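Local coordinates for polyguluronate lyase (Corynebacterium sp., PDB 1UAI), which probably cleaves the poly-alpha-L-guluronate blocks of alginate as a lyase built on a jellyroll beta-sandwich, at residues A[6-10]-A[11-15]; A[196-199]-A[200-204]. All blocks are in the same frame, centred on the assembly; numbering follows the deposited sequence.

Contact 1: residues A[6-10]-A[11-15]; sequences YPAQQ and LDLTD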
# COMPACT_ATOMS: atom_id res chain seq x y z
N TYR A 6 12.47 -14.41 -2.79
CA TYR A 6 11.93 -13.54 -1.75
C TYR A 6 11.62 -12.14 -2.25
O TYR A 6 12.35 -11.60 -3.08
CB TYR A 6 12.92 -13.42 -0.59
CG TYR A 6 13.36 -14.73 -0.00
CD1 TYR A 6 12.46 -15.54 0.69
CD2 TYR A 6 14.67 -15.17 -0.14
CE1 TYR A 6 12.86 -16.75 1.23
CE2 TYR A 6 15.09 -16.39 0.39
CZ TYR A 6 14.17 -17.17 1.08
OH TYR A 6 14.57 -18.37 1.63
N PRO A 7 10.54 -11.53 -1.74
CA PRO A 7 10.20 -10.17 -2.17
C PRO A 7 11.40 -9.23 -1.98
O PRO A 7 11.59 -8.30 -2.76
CB PRO A 7 9.04 -9.82 -1.26
CG PRO A 7 8.30 -11.11 -1.19
CD PRO A 7 9.42 -12.13 -0.99
N ALA A 8 12.21 -9.49 -0.96
CA ALA A 8 13.37 -8.66 -0.66
C ALA A 8 14.44 -8.71 -1.76
O ALA A 8 15.40 -7.94 -1.72
CB ALA A 8 13.98 -9.07 0.67
N GLN A 9 14.29 -9.61 -2.72
CA GLN A 9 15.24 -9.71 -3.82
C GLN A 9 14.75 -8.89 -5.02
O GLN A 9 15.50 -8.63 -5.95
CB GLN A 9 15.41 -11.17 -4.26
CG GLN A 9 15.96 -12.08 -3.17
CD GLN A 9 16.05 -13.53 -3.61
OE1 GLN A 9 15.12 -14.07 -4.20
NE2 GLN A 9 17.18 -14.17 -3.31
N GLN A 10 13.48 -8.48 -4.98
CA GLN A 10 12.86 -7.69 -6.05
C GLN A 10 12.85 -6.19 -5.74
O GLN A 10 12.95 -5.37 -6.65
CB GLN A 10 11.43 -8.16 -6.27
CG GLN A 10 11.29 -9.52 -6.92
CD GLN A 10 11.72 -9.51 -8.37
OE1 GLN A 10 11.43 -8.57 -9.11
NE2 GLN A 10 12.40 -10.57 -8.80
N LEU A 11 12.71 -5.86 -4.47
CA LEU A 11 12.68 -4.47 -4.01
C LEU A 11 13.61 -4.34 -2.82
O LEU A 11 13.89 -5.33 -2.14
CB LEU A 11 11.27 -4.09 -3.56
CG LEU A 11 10.12 -4.28 -4.56
CD1 LEU A 11 8.79 -4.08 -3.85
CD2 LEU A 11 10.28 -3.30 -5.71
N ASP A 12 14.11 -3.13 -2.56
CA ASP A 12 14.98 -2.92 -1.41
C ASP A 12 14.05 -2.72 -0.22
O ASP A 12 13.51 -1.63 -0.02
CB ASP A 12 15.86 -1.68 -1.60
CG ASP A 12 16.88 -1.52 -0.48
OD1 ASP A 12 16.67 -2.14 0.59
OD2 ASP A 12 17.87 -0.78 -0.66
N LEU A 13 13.86 -3.78 0.55
CA LEU A 13 12.97 -3.73 1.71
C LEU A 13 13.67 -3.41 3.02
O LEU A 13 13.08 -3.58 4.09
CB LEU A 13 12.21 -5.05 1.83
CG LEU A 13 11.34 -5.43 0.63
CD1 LEU A 13 10.61 -6.73 0.92
CD2 LEU A 13 10.35 -4.32 0.33
N THR A 14 14.90 -2.92 2.94
CA THR A 14 15.67 -2.59 4.13
C THR A 14 14.90 -1.71 5.12
O THR A 14 14.82 -2.02 6.31
CB THR A 14 16.98 -1.88 3.76
OG1 THR A 14 17.79 -2.76 2.97
CG2 THR A 14 17.75 -1.49 5.02
N ASP A 15 14.34 -0.61 4.62
CA ASP A 15 13.62 0.31 5.49
C ASP A 15 12.10 0.17 5.42
O ASP A 15 11.36 1.14 5.23
CB ASP A 15 14.05 1.75 5.19
CG ASP A 15 15.45 2.03 5.70
OD1 ASP A 15 15.70 1.77 6.90
OD2 ASP A 15 16.30 2.52 4.92
O HOH W 1 15.71 -5.89 0.23
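L13 turns back over the tight turn of residues 6-11 and lays its CD1 methyl against P7 and A8. That methyl lies 4.1 Å from P7 CB and the same distance from A8 CB, and it comes nearer still to the backbone, 3.7 Å from A8 N. CB of L13 already points at 6-10, and with CG anti to the carbonyl carbon (chi1 -60°) CD1 is carried onto A8, while F45 of strand 45-47 closes on both P7 and L13. P7 O takes two amides, the one from Q10 and the one from L11; L11 N lies 3.2 Å from P7 O. This is the N-terminal lead-in to the jellyroll, a loop that packs on strands 45-47 and 54-59 just before strand 16-20 begins. L11 CD2 lies 3.5 Å from Q10 O, and the side chain rests on V54; the Q10 amide reaches back instead, its NE2 bonded to P3 O. Water 1 bridges the two halves: it donates a hydrogen bond to A8 O and accepts one from L13 N, 2.8 Å in each case. Beyond it D12 forms an Asx turn: OD1 receives T14 N and, on its syn lone pair, T14 OG1 at 2.7 Å.

Contact 2: residues A[196-199]-A[200-204]; sequences TQAN and CSNSS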
# COMPACT_ATOMS: atom_id res chain seq x y z
N THR A 196 -7.09 -4.12 1.14
CA THR A 196 -8.42 -4.43 0.63
C THR A 196 -9.54 -3.79 1.43
O THR A 196 -9.73 -4.09 2.61
CB THR A 196 -8.59 -5.95 0.55
OG1 THR A 196 -7.55 -6.48 -0.29
CG2 THR A 196 -9.95 -6.33 -0.01
N GLN A 197 -10.29 -2.90 0.78
CA GLN A 197 -11.37 -2.18 1.42
C GLN A 197 -12.70 -2.92 1.41
O GLN A 197 -13.73 -2.40 0.98
CB GLN A 197 -11.53 -0.81 0.77
CG GLN A 197 -10.25 0.02 0.76
CD GLN A 197 -9.65 0.20 2.13
OE1 GLN A 197 -8.57 -0.31 2.43
NE2 GLN A 197 -10.35 0.94 2.99
N ALA A 198 -12.67 -4.16 1.89
CA ALA A 198 -13.86 -4.99 1.97
C ALA A 198 -13.57 -6.14 2.91
O ALA A 198 -12.44 -6.62 3.01
CB ALA A 198 -14.24 -5.51 0.59
N ASN A 199 -14.60 -6.57 3.64
CA ASN A 199 -14.47 -7.71 4.54
C ASN A 199 -15.74 -8.53 4.41
O ASN A 199 -16.58 -8.26 3.54
CB ASN A 199 -14.21 -7.27 5.99
CG ASN A 199 -15.26 -6.32 6.51
OD1 ASN A 199 -16.44 -6.46 6.22
ND2 ASN A 199 -14.83 -5.34 7.30
N CYS A 200 -15.91 -9.54 5.26
CA CYS A 200 -17.08 -10.39 5.15
C CYS A 200 -18.42 -9.73 5.50
O CYS A 200 -19.48 -10.32 5.26
CB CYS A 200 -16.85 -11.66 5.96
SG CYS A 200 -15.52 -12.65 5.19
N SER A 201 -18.38 -8.52 6.04
CA SER A 201 -19.62 -7.82 6.37
C SER A 201 -20.20 -7.13 5.14
O SER A 201 -21.41 -6.92 5.07
CB SER A 201 -19.38 -6.78 7.47
OG SER A 201 -18.76 -5.61 6.95
N ASN A 202 -19.35 -6.78 4.18
CA ASN A 202 -19.84 -6.10 2.98
C ASN A 202 -19.41 -6.70 1.65
O ASN A 202 -19.54 -6.07 0.60
CB ASN A 202 -19.47 -4.61 3.01
CG ASN A 202 -18.01 -4.36 3.30
OD1 ASN A 202 -17.15 -5.20 3.01
ND2 ASN A 202 -17.70 -3.19 3.86
N SER A 203 -18.89 -7.93 1.69
CA SER A 203 -18.47 -8.63 0.48
C SER A 203 -18.65 -10.12 0.68
O SER A 203 -18.30 -10.67 1.72
CB SER A 203 -17.00 -8.33 0.16
OG SER A 203 -16.58 -9.07 -0.98
N SER A 204 -19.22 -10.78 -0.33
CA SER A 204 -19.44 -12.22 -0.28
C SER A 204 -18.92 -12.80 -1.59
O SER A 204 -18.92 -12.12 -2.61
CB SER A 204 -20.93 -12.52 -0.11
OG SER A 204 -21.70 -11.88 -1.11
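N199 and S201 meet through side chain and backbone at once, and N199 OD1 is the acceptor for both bonds. S201 OG donates to N199 OD1 at 2.6 Å, lying in the carbonyl plane on a lone pair; S201 N reaches the same oxygen at 2.8 Å, tilted 27° from that plane. With CG between the backbone N and the carbonyl carbon (chi1 55°), the carboxamide of N199 is brought over S201, and its other end is held by ND2 bonding to G69 O, so the flat group is gripped at both its oxygen and its nitrogen. A second amide answers in the reverse direction: N202 OD1 comes back to accept N199 N at 3.0 Å, a nearly straight bond of 167°, while N202 ND2 goes to Y70 OH.

Among backbone bonds, N202 N donates to N199 O at 3.2 Å. It closes a type I beta turn over residues 199-202, with an Asx turn made by N199 OD1 and S201 N laid over it, in the long loop between strands 194-196 and 211-223 of the beta-sandwich. This turn also opens the small disulfide ring of the lyase, C200 SG being joined to C206 SG.

Van der Waals contact is slight. A198 CB lies 4.0 Å from S203 CB and 3.8 Å from N202 OD1. S203 CB also approaches N199 O, at 3.4 Å. The hydroxyl of S203 is bound outside the turn, to E108 O and N210 ND2.

Overall arrangement
From the N terminus, contact 1 comes first: residues 6-15 curl up in the loop ahead of strand 16-20, so they connect edge strand 45-47 and its neighbour 54-59 of the seven-stranded sheet with the start of a strand in the ten-stranded one. The chain then builds nearly the whole sandwich before contact 2 closes its turn at residues 196-204, on the way from strand 194-196 of the ten-stranded sheet to strand 211-223 of the other. The two are in series, neither nesting nor crossing. Contacts 1 and 2 sit on opposite sides of the chain's centre; the centres of contacts 1 and 2 are 29 Å apart and their nearest atoms about 17 Å apart.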